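Local coordinates for DegV family protein (Streptococcus agalactiae, PDB 3LUP) that binds a long-chain fatty acid, here elaidic acid, and may take part in lipid transport or fatty acid metabolism, at residues S13-E18 with E260-G265; L8-S13 with A125-L130; V192-F195 with I201-Y204; E219-M224 with V277-T282. All coordinates share one frame; numbering follows the deposited sequence.

Overall arrangement
Starting at the N terminus, strand 6-11 and the turn after it meet helix 124-138 in contact 2, closing the first loop. Before that loop is complete, the chain sets out on contact 1 from residues 13-18, which close only against 260-265; contacts 1 and 2 therefore share Ser13 and cross. Contact 3 is a short hairpin lying wholly within the span of contact 1. Contact 4 opens at 219-224, also within that span, but closes beyond it at 277-282 and so crosses contact 1. Contact 2 lies in the parallel-sheet part, contacts 3 and 4 in the mixed-sheet part, and contact 1 bridges the two. Thr282 of contact 4 packs on Pro126 and Asn129 of contact 2, a second link between the parts.

Contact 1: residues S13-E18 with E260-G265; sequences SAYLPE and EIVSFG
The phenol ring of Tyr15 lies across Val262. Over one face stands Val262 CB, 3.9 Å from the centroid of the Tyr15 ring and only 19° off its normal, displaced toward the rim in a CH-pi contact. Val262 CG1 reaches the hydroxyl end of that ring, 3.6 Å from Tyr15 CE2 and just as close to CZ and OH. The carbonyl of Ser263 comes in obliquely, its O atom 3.8 Å from Tyr15 CD1. What carries the ring across is the first torsion: with CG opposite the backbone N (chi1 -174°), it stands out from the loop toward strand 259-263. The Tyr15 backbone is itself hydrogen-bonded to Ser124 at the start of helix 124-138, while the Val262 backbone pairs with Ile234 and His236 of the neighbouring strand. The CB of Phe264 points away from the loop, and its side chain touches the bound elaidic acid. The whole is a small apolar bridge between two parts of the DegV fold: the loop after strand 6-11 of the parallel sheet rests on an outermost strand of the mixed sheet, close beside the elaidic acid pocket.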
loop_
_atom_site.group_PDB
_atom_site.type_symbol
_atom_site.label_atom_id
_atom_site.label_comp_id
_atom_site.label_asym_id
_atom_site.label_seq_id
_atom_site.Cartn_x
_atom_site.Cartn_y
_atom_site.Cartn_z
ATOM N N SER A 13 -1.417 4.116 -5.146
ATOM C CA SER A 13 -0.481 3.461 -4.231
ATOM C C SER A 13 -0.779 1.971 -4.092
ATOM O O SER A 13 0.070 1.203 -3.660
ATOM C CB SER A 13 -0.475 4.139 -2.856
ATOM O OG SER A 13 -1.504 3.631 -2.007
ATOM N N ALA A 14 -1.994 1.565 -4.448
ATOM C CA ALA A 14 -2.372 0.145 -4.446
ATOM C C ALA A 14 -1.714 -0.557 -5.619
ATOM O O ALA A 14 -1.717 -0.040 -6.734
ATOM C CB ALA A 14 -3.861 0.009 -4.541
ATOM N N TYR A 15 -1.130 -1.719 -5.382
ATOM C CA TYR A 15 -0.584 -2.480 -6.487
ATOM C C TYR A 15 -1.609 -3.505 -6.919
ATOM O O TYR A 15 -1.875 -4.480 -6.211
ATOM C CB TYR A 15 0.743 -3.130 -6.124
ATOM C CG TYR A 15 1.390 -3.793 -7.307
ATOM C CD1 TYR A 15 2.407 -3.159 -8.010
ATOM C CD2 TYR A 15 0.974 -5.056 -7.742
ATOM C CE1 TYR A 15 2.997 -3.766 -9.118
ATOM C CE2 TYR A 15 1.552 -5.660 -8.837
ATOM C CZ TYR A 15 2.565 -5.011 -9.519
ATOM O OH TYR A 15 3.153 -5.611 -10.604
ATOM N N LEU A 16 -2.186 -3.262 -8.089
ATOM C CA LEU A 16 -3.331 -4.033 -8.586
ATOM C C LEU A 16 -2.926 -5.294 -9.345
ATOM O O LEU A 16 -2.145 -5.214 -10.305
ATOM C CB LEU A 16 -4.234 -3.164 -9.465
ATOM C CG LEU A 16 -4.958 -2.008 -8.768
ATOM C CD1 LEU A 16 -5.768 -1.200 -9.769
ATOM C CD2 LEU A 16 -5.851 -2.467 -7.588
ATOM N N PRO A 17 -3.464 -6.461 -8.916
ATOM C CA PRO A 17 -3.242 -7.730 -9.630
ATOM C C PRO A 17 -3.484 -7.566 -11.136
ATOM O O PRO A 17 -4.221 -6.667 -11.543
ATOM C CB PRO A 17 -4.285 -8.676 -9.006
ATOM C CG PRO A 17 -4.552 -8.111 -7.643
ATOM C CD PRO A 17 -4.338 -6.628 -7.729
ATOM N N GLU A 18 -2.867 -8.405 -11.958
ATOM C CA GLU A 18 -3.014 -8.271 -13.416
ATOM C C GLU A 18 -4.488 -8.366 -13.886
ATOM O O GLU A 18 -4.944 -7.552 -14.709
ATOM C CB GLU A 18 -2.086 -9.292 -14.180
ATOM N N GLU A 260 5.318 -13.537 -5.107
ATOM C CA GLU A 260 5.467 -12.714 -6.292
ATOM C C GLU A 260 6.392 -11.557 -5.961
ATOM O O GLU A 260 6.354 -11.038 -4.843
ATOM C CB GLU A 260 4.096 -12.188 -6.730
ATOM C CG GLU A 260 4.047 -11.667 -8.179
ATOM C CD GLU A 260 2.698 -11.021 -8.582
ATOM O OE1 GLU A 260 1.902 -10.627 -7.677
ATOM O OE2 GLU A 260 2.458 -10.896 -9.818
ATOM N N ILE A 261 7.231 -11.167 -6.918
ATOM C CA ILE A 261 8.066 -9.967 -6.764
ATOM C C ILE A 261 7.495 -8.800 -7.582
ATOM O O ILE A 261 7.237 -8.920 -8.791
ATOM C CB ILE A 261 9.571 -10.203 -7.107
ATOM C CG1 ILE A 261 10.173 -11.314 -6.225
ATOM C CG2 ILE A 261 10.363 -8.910 -6.924
ATOM C CD1 ILE A 261 11.516 -11.896 -6.697
ATOM N N VAL A 262 7.278 -7.677 -6.904
ATOM C CA VAL A 262 6.688 -6.497 -7.521
ATOM C C VAL A 262 7.417 -5.258 -7.036
ATOM O O VAL A 262 8.037 -5.273 -5.963
ATOM C CB VAL A 262 5.173 -6.357 -7.201
ATOM C CG1 VAL A 262 4.395 -7.515 -7.778
ATOM C CG2 VAL A 262 4.911 -6.219 -5.691
ATOM N N SER A 263 7.327 -4.191 -7.827
ATOM C CA SER A 263 7.962 -2.923 -7.506
ATOM C C SER A 263 7.068 -1.897 -6.820
ATOM O O SER A 263 5.834 -1.961 -6.925
ATOM C CB SER A 263 8.533 -2.314 -8.767
ATOM O OG SER A 263 9.756 -2.952 -9.030
ATOM N N PHE A 264 7.717 -0.961 -6.116
ATOM C CA PHE A 264 7.068 0.254 -5.649
ATOM C C PHE A 264 7.064 1.275 -6.794
ATOM O O PHE A 264 7.851 1.157 -7.744
ATOM C CB PHE A 264 7.801 0.847 -4.435
ATOM C CG PHE A 264 7.731 -0.001 -3.175
ATOM C CD1 PHE A 264 6.517 -0.201 -2.500
ATOM C CD2 PHE A 264 8.889 -0.561 -2.633
ATOM C CE1 PHE A 264 6.461 -0.974 -1.307
ATOM C CE2 PHE A 264 8.842 -1.338 -1.472
ATOM C CZ PHE A 264 7.627 -1.540 -0.803
ATOM N N GLY A 265 6.161 2.255 -6.711
ATOM C CA GLY A 265 6.178 3.430 -7.586
ATOM C C GLY A 265 6.810 4.615 -6.855
ATOM O O GLY A 265 7.340 4.455 -5.758
#

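Contact 2: residues L8-S13 with A125-L130; sequences LITDTS and APQGNL
Gln127 reaches from helix 124-138 to an Asx turn that follows strand 6-11 of the parallel alpha/beta sheet. Within that turn Asp11 OD1 takes two hydrogen bonds: the backbone N of Ser13 approaches at 3.1 Å on the anti lone pair of Asp11 OD1, and Ser13 OG donates to the same Asp11 OD1 at 2.7 Å from the syn side, 21° out of the carboxylate plane. Across the contact the bonding is weaker. Gln127 NE2 points at Asp11 OD1 over a long 3.5 Å, a weak bond though fairly straight at 162°, with the amide turned 67° from the carboxylate; Gln127 OE1 has a weak bond to Ser13 OG. Thr10 OG1 sits near NE2 at too poor an angle to bond. Outside the two segments lie the stronger partners. The carbonyl of Leu90 receives both Gln127 NE2 and Thr10 OG1, while Thr123 OG1 is hydrogen-bonded to Gln127 OE1 and to Ser13 OG. Asp11 OD2 is met by the backbone N of Ile92. The buried amide is therefore engaged at both its ends, which should fix its rotation. The Gln127 chain, extended beyond CG, spans the gap, and its OE1 ends 3.0 Å from Ser13 OG.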
loop_
_atom_site.group_PDB
_atom_site.type_symbol
_atom_site.label_atom_id
_atom_site.label_comp_id
_atom_site.label_asym_id
_atom_site.label_seq_id
_atom_site.Cartn_x
_atom_site.Cartn_y
_atom_site.Cartn_z
ATOM N N LEU A 8 -15.651 0.025 -7.273
ATOM C CA LEU A 8 -14.474 0.002 -6.435
ATOM C C LEU A 8 -13.530 1.157 -6.678
ATOM O O LEU A 8 -13.056 1.373 -7.800
ATOM C CB LEU A 8 -13.746 -1.348 -6.507
ATOM C CG LEU A 8 -14.178 -2.141 -5.277
ATOM C CD1 LEU A 8 -15.259 -3.135 -5.646
ATOM C CD2 LEU A 8 -13.013 -2.806 -4.574
ATOM N N ILE A 9 -13.273 1.914 -5.613
ATOM C CA ILE A 9 -12.338 3.027 -5.715
ATOM C C ILE A 9 -11.092 2.816 -4.851
ATOM O O ILE A 9 -11.161 2.366 -3.685
ATOM C CB ILE A 9 -12.993 4.409 -5.428
ATOM C CG1 ILE A 9 -14.140 4.681 -6.395
ATOM C CG2 ILE A 9 -12.005 5.527 -5.637
ATOM C CD1 ILE A 9 -15.461 4.124 -5.970
ATOM N N THR A 10 -9.959 3.138 -5.468
ATOM C CA THR A 10 -8.666 3.029 -4.838
ATOM C C THR A 10 -7.768 4.137 -5.354
ATOM O O THR A 10 -8.218 4.983 -6.109
ATOM C CB THR A 10 -8.033 1.640 -5.086
ATOM O OG1 THR A 10 -6.798 1.554 -4.357
ATOM C CG2 THR A 10 -7.785 1.405 -6.568
ATOM N N ASP A 11 -6.510 4.139 -4.937
ATOM C CA ASP A 11 -5.573 5.138 -5.403
ATOM C C ASP A 11 -4.378 4.428 -6.006
ATOM O O ASP A 11 -4.273 3.217 -5.922
ATOM C CB ASP A 11 -5.173 6.090 -4.270
ATOM C CG ASP A 11 -4.719 5.352 -3.014
ATOM O OD1 ASP A 11 -3.743 4.552 -3.102
ATOM O OD2 ASP A 11 -5.352 5.575 -1.944
ATOM N N THR A 12 -3.492 5.183 -6.635
ATOM C CA THR A 12 -2.376 4.602 -7.366
ATOM C C THR A 12 -1.283 3.991 -6.468
ATOM O O THR A 12 -0.344 3.382 -6.983
ATOM C CB THR A 12 -1.745 5.606 -8.330
ATOM O OG1 THR A 12 -1.230 6.702 -7.579
ATOM C CG2 THR A 12 -2.774 6.114 -9.322
ATOM N N SER A 13 -1.417 4.116 -5.146
ATOM C CA SER A 13 -0.481 3.461 -4.231
ATOM C C SER A 13 -0.779 1.971 -4.092
ATOM O O SER A 13 0.070 1.203 -3.660
ATOM C CB SER A 13 -0.475 4.139 -2.856
ATOM O OG SER A 13 -1.504 3.631 -2.007
ATOM N N ALA A 125 0.696 -3.813 -2.415
ATOM C CA ALA A 125 0.084 -5.040 -2.932
ATOM C C ALA A 125 -1.077 -5.616 -2.106
ATOM O O ALA A 125 -2.059 -6.111 -2.685
ATOM C CB ALA A 125 1.144 -6.092 -3.181
ATOM N N PRO A 126 -0.967 -5.590 -0.757
ATOM C CA PRO A 126 -2.124 -5.969 0.056
ATOM C C PRO A 126 -3.364 -5.133 -0.246
ATOM O O PRO A 126 -4.472 -5.676 -0.284
ATOM C CB PRO A 126 -1.623 -5.722 1.484
ATOM C CG PRO A 126 -0.207 -6.096 1.418
ATOM C CD PRO A 126 0.249 -5.518 0.083
ATOM N N GLN A 127 -3.167 -3.833 -0.459
ATOM C CA GLN A 127 -4.251 -2.938 -0.828
ATOM C C GLN A 127 -4.917 -3.429 -2.118
ATOM O O GLN A 127 -6.145 -3.548 -2.181
ATOM C CB GLN A 127 -3.724 -1.515 -1.014
ATOM C CG GLN A 127 -4.714 -0.389 -0.645
ATOM C CD GLN A 127 -4.237 0.978 -1.118
ATOM O OE1 GLN A 127 -3.048 1.289 -1.078
ATOM N NE2 GLN A 127 -5.161 1.795 -1.577
ATOM N N GLY A 128 -4.100 -3.752 -3.121
ATOM C CA GLY A 128 -4.582 -4.129 -4.438
ATOM C C GLY A 128 -5.298 -5.445 -4.355
ATOM O O GLY A 128 -6.343 -5.642 -4.984
ATOM N N ASN A 129 -4.737 -6.348 -3.563
ATOM C CA ASN A 129 -5.384 -7.622 -3.254
ATOM C C ASN A 129 -6.762 -7.454 -2.618
ATOM O O ASN A 129 -7.664 -8.201 -2.939
ATOM C CB ASN A 129 -4.500 -8.463 -2.337
ATOM C CG ASN A 129 -3.266 -9.038 -3.048
ATOM O OD1 ASN A 129 -2.365 -9.554 -2.384
ATOM N ND2 ASN A 129 -3.229 -8.968 -4.385
ATOM N N LEU A 130 -6.925 -6.462 -1.740
ATOM C CA LEU A 130 -8.238 -6.174 -1.158
ATOM C C LEU A 130 -9.271 -5.819 -2.211
ATOM O O LEU A 130 -10.408 -6.274 -2.157
ATOM C CB LEU A 130 -8.163 -5.062 -0.112
ATOM C CG LEU A 130 -7.526 -5.463 1.221
ATOM C CD1 LEU A 130 -7.343 -4.226 2.098
ATOM C CD2 LEU A 130 -8.316 -6.550 1.941
#

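Contact 3: residues V192-F195 with I201-Y204; sequences VLHF and IVVY
His194 and Val202 form the central hydrogen-bonded pair of a beta hairpin, the end of the mixed sheet at strand 201-205. Two backbone bonds join them: His194 N to Val202 O and Val202 N to His194 O, both 3.0 Å long and close to straight. Farther along, Tyr204 N donates to Val192 O in a weak, bent bond. Side chains extend the pairing. Tyr204 presents an edge to the His194 imidazole in a T-shaped contact, centroids 5.0 Å apart and planes at 64°, with Tyr204 CD1 over the middle of the imidazole face. A chi1 of 80°, with CG between backbone N and carbonyl carbon, brings the imidazole across toward strand 201-205, beside Val202 and Tyr204. The other side of the sheet carries Phe195 and Ile201, a non-hydrogen-bonded pair, and both touch the elaidic acid. Leu193 CD2 meets Val203 CG2 at 3.5 Å. In the second shell, Phe161 of strand 159-163 meets both the His194 and Tyr204 rings, Ser177 OG bonds to Ile201 O, and Val203 rests on helix 179-186. The pocket-side pair closes with Ile201 CG1 4.1 Å from the centroid of the Phe195 ring, 17° off its normal.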
loop_
_atom_site.group_PDB
_atom_site.type_symbol
_atom_site.label_atom_id
_atom_site.label_comp_id
_atom_site.label_asym_id
_atom_site.label_seq_id
_atom_site.Cartn_x
_atom_site.Cartn_y
_atom_site.Cartn_z
ATOM N N VAL A 192 14.011 -3.701 11.260
ATOM C CA VAL A 192 12.818 -4.222 10.613
ATOM C C VAL A 192 11.635 -3.380 11.093
ATOM O O VAL A 192 11.425 -3.190 12.307
ATOM C CB VAL A 192 12.580 -5.719 10.961
ATOM C CG1 VAL A 192 11.412 -6.281 10.175
ATOM C CG2 VAL A 192 13.817 -6.547 10.696
ATOM N N LEU A 193 10.876 -2.872 10.127
ATOM C CA LEU A 193 9.726 -2.010 10.391
ATOM C C LEU A 193 8.474 -2.711 9.941
ATOM O O LEU A 193 8.534 -3.601 9.100
ATOM C CB LEU A 193 9.873 -0.692 9.633
ATOM C CG LEU A 193 11.217 0.020 9.813
ATOM C CD1 LEU A 193 11.457 1.025 8.720
ATOM C CD2 LEU A 193 11.285 0.665 11.172
ATOM N N HIS A 194 7.343 -2.328 10.521
ATOM C CA HIS A 194 6.063 -2.883 10.122
ATOM C C HIS A 194 4.917 -1.907 10.321
ATOM O O HIS A 194 5.105 -0.832 10.882
ATOM C CB HIS A 194 5.815 -4.211 10.840
ATOM C CG HIS A 194 5.332 -4.081 12.252
ATOM N ND1 HIS A 194 5.817 -3.137 13.132
ATOM C CD2 HIS A 194 4.423 -4.807 12.946
ATOM C CE1 HIS A 194 5.222 -3.281 14.304
ATOM N NE2 HIS A 194 4.372 -4.287 14.217
ATOM N N PHE A 195 3.734 -2.274 9.840
ATOM C CA PHE A 195 2.520 -1.503 10.113
ATOM C C PHE A 195 1.845 -1.888 11.424
ATOM O O PHE A 195 1.586 -3.065 11.686
ATOM C CB PHE A 195 1.533 -1.658 8.972
ATOM C CG PHE A 195 1.810 -0.760 7.803
ATOM C CD1 PHE A 195 0.971 0.328 7.531
ATOM C CD2 PHE A 195 2.892 -1.002 6.956
ATOM C CE1 PHE A 195 1.203 1.165 6.446
ATOM C CE2 PHE A 195 3.144 -0.155 5.860
ATOM C CZ PHE A 195 2.288 0.932 5.609
ATOM N N ILE A 201 3.608 3.178 10.586
ATOM C CA ILE A 201 4.871 2.497 10.475
ATOM C C ILE A 201 5.677 2.733 11.734
ATOM O O ILE A 201 5.931 3.882 12.117
ATOM C CB ILE A 201 5.653 2.892 9.241
ATOM C CG1 ILE A 201 4.730 2.885 8.000
ATOM C CG2 ILE A 201 6.862 1.945 9.104
ATOM C CD1 ILE A 201 5.448 3.166 6.669
ATOM N N VAL A 202 6.021 1.628 12.396
ATOM C CA VAL A 202 6.797 1.641 13.638
ATOM C C VAL A 202 7.941 0.642 13.482
ATOM O O VAL A 202 7.944 -0.165 12.539
ATOM C CB VAL A 202 5.937 1.316 14.932
ATOM C CG1 VAL A 202 4.720 2.191 15.010
ATOM C CG2 VAL A 202 5.534 -0.141 15.003
ATOM N N VAL A 203 8.916 0.702 14.390
ATOM C CA VAL A 203 10.009 -0.252 14.363
ATOM C C VAL A 203 9.535 -1.548 14.995
ATOM O O VAL A 203 9.117 -1.582 16.149
ATOM C CB VAL A 203 11.277 0.269 15.083
ATOM C CG1 VAL A 203 12.433 -0.711 14.915
ATOM C CG2 VAL A 203 11.662 1.651 14.556
ATOM N N TYR A 204 9.583 -2.618 14.218
ATOM C CA TYR A 204 9.298 -3.930 14.758
ATOM C C TYR A 204 10.486 -4.423 15.588
ATOM O O TYR A 204 10.326 -4.753 16.758
ATOM C CB TYR A 204 8.961 -4.903 13.628
ATOM C CG TYR A 204 8.584 -6.285 14.097
ATOM C CD1 TYR A 204 7.354 -6.525 14.716
ATOM C CD2 TYR A 204 9.456 -7.359 13.911
ATOM C CE1 TYR A 204 7.003 -7.800 15.146
ATOM C CE2 TYR A 204 9.115 -8.638 14.331
ATOM C CZ TYR A 204 7.889 -8.851 14.948
ATOM O OH TYR A 204 7.567 -10.118 15.366
#

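Contact 4: residues E219-M224 with V277-T282; sequences EIVKEM and VAFGIT. With ELA (Elaidic acid), chain B.
Val221 sets a methyl group squarely on the ring of Phe279, the centre of the fit where helix 210-224 packs on the mixed sheet in a layered alpha/beta arrangement. Segments 219-224 and 277-282 run nearly parallel, their axes 10° apart in direction and 10.2 Å apart at closest. Val221 CG2 sits 3.5 Å from the centroid of the Phe279 ring and 8° off its normal, a CH-pi contact over the middle of the face, nearly equidistant from the ring carbons. One residue earlier, Ile220 approaches the same ring at its edge, its CG2 lying in the ring plane 3.7 Å from Phe279 CZ. The ring thus fits into the angle between two neighbouring helix residues, one on its face and one at its rim. Phe279 gets there with CG between its backbone N and carbonyl carbon (chi1 72°), and Phe161 of strand 159-163 meets its ring nearly parallel. Nearer the helix end, Ile281 pushes its CD1 tip against the stem of Met224, a selenomethionine here, 3.8 Å from Met224 CB, while the rest of the bent Met224 chain leads away. Ile281 is backed by Tyr230 and Ile232. Between the two large residues, Gly280 borders the fatty-acid pocket: the elaidic acid tail ends with C18 3.7 Å from Gly280 CA and 3.4 Å from Phe279 O.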
loop_
_atom_site.group_PDB
_atom_site.type_symbol
_atom_site.label_atom_id
_atom_site.label_comp_id
_atom_site.label_asym_id
_atom_site.label_seq_id
_atom_site.Cartn_x
_atom_site.Cartn_y
_atom_site.Cartn_z
ATOM N N GLU A 219 11.903 -15.230 8.311
ATOM C CA GLU A 219 11.371 -15.875 9.512
ATOM C C GLU A 219 10.021 -15.293 9.928
ATOM O O GLU A 219 9.124 -16.031 10.360
ATOM C CB GLU A 219 12.369 -15.802 10.661
ATOM C CG GLU A 219 13.534 -16.772 10.511
ATOM C CD GLU A 219 14.740 -16.382 11.353
ATOM O OE1 GLU A 219 14.572 -15.611 12.330
ATOM O OE2 GLU A 219 15.865 -16.843 11.036
ATOM N N ILE A 220 9.877 -13.980 9.761
ATOM C CA ILE A 220 8.662 -13.271 10.146
ATOM C C ILE A 220 7.489 -13.685 9.271
ATOM O O ILE A 220 6.385 -13.891 9.775
ATOM C CB ILE A 220 8.853 -11.743 10.105
ATOM C CG1 ILE A 220 9.773 -11.291 11.242
ATOM C CG2 ILE A 220 7.527 -11.047 10.261
ATOM C CD1 ILE A 220 10.169 -9.837 11.198
ATOM N N VAL A 221 7.734 -13.816 7.969
ATOM C CA VAL A 221 6.727 -14.337 7.029
ATOM C C VAL A 221 6.184 -15.702 7.483
ATOM O O VAL A 221 4.980 -15.965 7.398
ATOM C CB VAL A 221 7.300 -14.506 5.597
ATOM C CG1 VAL A 221 6.285 -15.176 4.686
ATOM C CG2 VAL A 221 7.712 -13.181 5.008
ATOM N N LYS A 222 7.084 -16.551 7.977
ATOM C CA LYS A 222 6.728 -17.904 8.344
ATOM C C LYS A 222 5.824 -17.885 9.566
ATOM O O LYS A 222 4.894 -18.709 9.673
ATOM C CB LYS A 222 7.982 -18.734 8.612
ATOM C CG LYS A 222 7.785 -20.245 8.517
ATOM C CD LYS A 222 9.125 -20.988 8.628
ATOM C CE LYS A 222 9.033 -22.425 8.033
ATOM N NZ LYS A 222 10.305 -23.229 8.173
ATOM N N GLU A 223 6.102 -16.941 10.473
ATOM C CA GLU A 223 5.297 -16.753 11.679
ATOM C C GLU A 223 3.930 -16.218 11.324
ATOM O O GLU A 223 2.901 -16.777 11.726
ATOM C CB GLU A 223 5.961 -15.770 12.625
ATOM C CG GLU A 223 7.189 -16.314 13.314
ATOM C CD GLU A 223 7.621 -15.441 14.487
ATOM O OE1 GLU A 223 6.940 -14.407 14.748
ATOM O OE2 GLU A 223 8.633 -15.801 15.145
HETATM N N MSE A 224 3.939 -15.128 10.560
HETATM C CA MSE A 224 2.730 -14.412 10.202
HETATM C C MSE A 224 1.729 -15.252 9.401
HETATM O O MSE A 224 0.518 -15.073 9.548
HETATM C CB MSE A 224 3.098 -13.120 9.457
HETATM C CG MSE A 224 3.981 -12.196 10.291
HETATM SE SE MSE A 224 3.068 -11.362 11.833
HETATM C CE MSE A 224 4.321 -11.846 13.255
ATOM N N VAL A 277 13.331 -2.703 0.643
ATOM C CA VAL A 277 12.697 -4.018 0.407
ATOM C C VAL A 277 11.651 -4.266 1.495
ATOM O O VAL A 277 11.826 -3.861 2.652
ATOM C CB VAL A 277 13.736 -5.196 0.323
ATOM C CG1 VAL A 277 14.164 -5.650 1.697
ATOM C CG2 VAL A 277 13.173 -6.382 -0.446
ATOM N N ALA A 278 10.550 -4.906 1.111
ATOM C CA ALA A 278 9.415 -5.119 2.008
ATOM C C ALA A 278 8.720 -6.408 1.648
ATOM O O ALA A 278 8.945 -6.962 0.574
ATOM C CB ALA A 278 8.435 -3.979 1.899
ATOM N N PHE A 279 7.873 -6.896 2.541
ATOM C CA PHE A 279 6.879 -7.864 2.117
ATOM C C PHE A 279 5.496 -7.420 2.582
ATOM O O PHE A 279 5.366 -6.631 3.525
ATOM C CB PHE A 279 7.214 -9.304 2.560
ATOM C CG PHE A 279 7.033 -9.560 4.035
ATOM C CD1 PHE A 279 8.136 -9.584 4.886
ATOM C CD2 PHE A 279 5.780 -9.797 4.562
ATOM C CE1 PHE A 279 7.992 -9.826 6.251
ATOM C CE2 PHE A 279 5.615 -10.039 5.919
ATOM C CZ PHE A 279 6.728 -10.055 6.773
ATOM N N GLY A 280 4.468 -7.921 1.902
ATOM C CA GLY A 280 3.099 -7.762 2.358
ATOM C C GLY A 280 2.377 -9.076 2.157
ATOM O O GLY A 280 2.579 -9.737 1.122
ATOM N N ILE A 281 1.565 -9.459 3.150
ATOM C CA ILE A 281 0.704 -10.635 3.048
ATOM C C ILE A 281 -0.777 -10.251 3.116
ATOM O O ILE A 281 -1.155 -9.269 3.771
ATOM C CB ILE A 281 1.032 -11.734 4.110
ATOM C CG1 ILE A 281 0.547 -11.319 5.508
ATOM C CG2 ILE A 281 2.534 -12.151 4.050
ATOM C CD1 ILE A 281 0.758 -12.355 6.594
ATOM N N THR A 282 -1.599 -11.029 2.421
ATOM C CA THR A 282 -3.028 -10.822 2.384
ATOM C C THR A 282 -3.679 -12.187 2.443
ATOM O O THR A 282 -3.244 -13.093 1.731
ATOM C CB THR A 282 -3.475 -10.149 1.063
ATOM O OG1 THR A 282 -2.715 -8.962 0.860
ATOM C CG2 THR A 282 -4.940 -9.783 1.099
HETATM C CA ELA B . 0.003 12.679 2.204
HETATM C C ELA B . 0.408 14.114 2.561
HETATM O O ELA B . 1.608 14.517 2.537
HETATM C C3 ELA B . 0.316 12.287 0.762
HETATM C C4 ELA B . -0.377 10.983 0.382
HETATM C C5 ELA B . 0.610 9.906 -0.112
HETATM C C6 ELA B . 1.222 9.122 1.058
HETATM C C7 ELA B . 2.466 8.291 0.765
HETATM C C8 ELA B . 2.970 7.634 2.056
HETATM C C9 ELA B . 3.542 6.248 1.795
HETATM C C10 ELA B . 4.329 5.517 2.818
HETATM C C11 ELA B . 5.321 4.458 2.382
HETATM C C12 ELA B . 5.174 3.158 3.162
HETATM C C13 ELA B . 4.636 2.009 2.326
HETATM C C14 ELA B . 5.153 0.648 2.772
HETATM C C15 ELA B . 4.642 -0.444 1.821
HETATM C C16 ELA B . 4.832 -1.867 2.352
HETATM C C17 ELA B . 3.490 -2.563 2.551
HETATM C C18 ELA B . 3.541 -4.042 2.189
HETATM O OXT ELA B . -0.485 14.920 2.911
#